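Local coordinates for VAO-type flavoprotein oxidase VAO615 (Myceliophthora thermophila, PDB 6F72) that probably acts as an oxidoreductase with bicovalently bound FAD that reacts rapidly with molecular oxygen once reduced, its substrate still unidentified, at residues P59-C64 / E78-S83. Sequence-based numbering, arbitrary orientation.
Sequences PQASVC and EELKSS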
loop_
_atom_site.group_PDB
_atom_site.type_symbol
_atom_site.label_atom_id
_atom_site.label_comp_id
_atom_site.label_asym_id
_atom_site.label_seq_id
_atom_site.Cartn_x
_atom_site.Cartn_y
_atom_site.Cartn_z
ATOM N N PRO A 59 -22.898 -2.825 -2.769
ATOM C CA PRO A 59 -21.820 -3.543 -2.077
ATOM C C PRO A 59 -21.857 -5.031 -2.378
ATOM O O PRO A 59 -22.926 -5.586 -2.548
ATOM C CB PRO A 59 -22.095 -3.248 -0.599
ATOM C CG PRO A 59 -22.685 -1.884 -0.619
ATOM C CD PRO A 59 -23.558 -1.864 -1.867
ATOM N N GLN A 60 -20.688 -5.649 -2.479
ATOM C CA GLN A 60 -20.563 -7.068 -2.833
ATOM C C GLN A 60 -21.345 -8.037 -1.908
ATOM O O GLN A 60 -21.819 -9.078 -2.361
ATOM C CB GLN A 60 -19.082 -7.444 -2.895
ATOM C CG GLN A 60 -18.772 -8.679 -3.726
ATOM C CD GLN A 60 -17.286 -8.969 -3.810
ATOM O OE1 GLN A 60 -16.552 -8.849 -2.834
ATOM N NE2 GLN A 60 -16.835 -9.360 -4.996
ATOM N N ALA A 61 -21.499 -7.681 -0.633
ATOM C CA ALA A 61 -22.239 -8.512 0.338
ATOM C C ALA A 61 -23.750 -8.228 0.406
ATOM O O ALA A 61 -24.432 -8.684 1.326
ATOM C CB ALA A 61 -21.599 -8.433 1.724
ATOM N N SER A 62 -24.286 -7.506 -0.580
ATOM C CA SER A 62 -25.739 -7.324 -0.668
ATOM C C SER A 62 -26.465 -8.668 -0.824
ATOM O O SER A 62 -27.610 -8.798 -0.392
ATOM C CB SER A 62 -26.117 -6.395 -1.809
ATOM O OG SER A 62 -25.988 -7.079 -3.024
ATOM N N VAL A 63 -25.783 -9.654 -1.422
ATOM C CA VAL A 63 -26.249 -11.058 -1.457
ATOM C C VAL A 63 -26.495 -11.681 -0.065
ATOM O O VAL A 63 -27.231 -12.666 0.070
ATOM C CB VAL A 63 -25.314 -11.982 -2.288
ATOM C CG1 VAL A 63 -25.353 -11.599 -3.755
ATOM C CG2 VAL A 63 -23.884 -11.971 -1.760
ATOM N N CYS A 64 -25.876 -11.087 0.953
ATOM C CA CYS A 64 -26.002 -11.517 2.350
ATOM C C CYS A 64 -27.146 -10.820 3.088
ATOM O O CYS A 64 -27.375 -11.085 4.269
ATOM C CB CYS A 64 -24.677 -11.274 3.075
ATOM S SG CYS A 64 -23.364 -12.372 2.503
ATOM N N GLU A 78 -22.330 -17.401 1.358
ATOM C CA GLU A 78 -21.381 -18.323 1.995
ATOM C C GLU A 78 -20.011 -18.361 1.309
ATOM O O GLU A 78 -18.986 -18.493 1.989
ATOM C CB GLU A 78 -21.957 -19.745 2.106
ATOM C CG GLU A 78 -23.193 -19.901 2.999
ATOM C CD GLU A 78 -22.987 -19.453 4.444
ATOM O OE1 GLU A 78 -21.986 -19.864 5.069
ATOM O OE2 GLU A 78 -23.837 -18.690 4.962
ATOM N N GLU A 79 -20.003 -18.253 -0.024
ATOM C CA GLU A 79 -18.756 -18.195 -0.812
ATOM C C GLU A 79 -17.946 -16.922 -0.542
ATOM O O GLU A 79 -16.709 -16.950 -0.558
ATOM C CB GLU A 79 -19.043 -18.356 -2.312
ATOM C CG GLU A 79 -19.294 -19.801 -2.737
ATOM C CD GLU A 79 -19.990 -19.930 -4.088
ATOM O OE1 GLU A 79 -21.027 -20.639 -4.169
ATOM O OE2 GLU A 79 -19.508 -19.335 -5.074
ATOM N N LEU A 80 -18.646 -15.816 -0.285
ATOM C CA LEU A 80 -18.022 -14.553 0.118
ATOM C C LEU A 80 -17.287 -14.650 1.463
ATOM O O LEU A 80 -16.243 -14.011 1.656
ATOM C CB LEU A 80 -19.071 -13.433 0.198
ATOM C CG LEU A 80 -19.714 -12.798 -1.036
ATOM C CD1 LEU A 80 -20.535 -11.625 -0.549
ATOM C CD2 LEU A 80 -18.704 -12.324 -2.078
ATOM N N LYS A 81 -17.842 -15.454 2.373
ATOM C CA LYS A 81 -17.347 -15.579 3.754
ATOM C C LYS A 81 -15.958 -16.177 3.874
ATOM O O LYS A 81 -15.104 -15.612 4.566
ATOM C CB LYS A 81 -18.315 -16.396 4.608
ATOM C CG LYS A 81 -19.601 -15.671 4.945
ATOM C CD LYS A 81 -20.519 -16.580 5.738
ATOM C CE LYS A 81 -21.881 -15.945 5.906
ATOM N NZ LYS A 81 -22.528 -16.465 7.136
ATOM N N SER A 82 -15.724 -17.298 3.194
ATOM C CA SER A 82 -14.500 -18.075 3.391
ATOM C C SER A 82 -13.195 -17.347 3.037
ATOM O O SER A 82 -12.138 -17.721 3.544
ATOM C CB SER A 82 -14.583 -19.410 2.658
ATOM O OG SER A 82 -14.727 -19.194 1.271
ATOM N N SER A 83 -13.270 -16.310 2.192
ATOM C CA SER A 83 -12.080 -15.548 1.782
ATOM C C SER A 83 -12.181 -14.030 1.999
ATOM O O SER A 83 -11.367 -13.273 1.455
ATOM C CB SER A 83 -11.752 -15.852 0.314
ATOM O OG SER A 83 -11.481 -17.230 0.135
#
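Q60 meets L80 with both backbone and side chain. Its CG, anti to the backbone N (chi1 -158°), lies 4.0 Å from L80 CD2, and the chain then runs on extended, so that the aliphatic part passes obliquely over this methyl while NE2 beyond it donates to the backbone oxygen of T90. The other methyl, L80 CD1, packs against the backbone, 3.4 Å from Q60 O. At A61, L80 CD1 lies 3.7 Å from CA and 4.1 Å from CB, which places it against the turning main chain. V63 adds CG2, the branch lying between its backbone N and carbonyl carbon, and this reaches L80 CD1 at 3.6 Å. C64 adds SG, 4.2 Å from L80 CD1. That sulfur is bonded to C77, on the helix that carries L80, so covalent and apolar links join the same two pieces. L80 supplies 97 of the 203 Å² buried between the segments and is the residue common to all four contacts; an alanine here would probably leave a gap between V63 CG2 and the Q60 chain, and take from C64 SG its apolar neighbour. The arrangement is that of a disulfide-linked loop, in which one helical leucine packs against Q60, A61 and the 3-10 turn 62-64, joining the loop after strand 54-56 to helix 74-81.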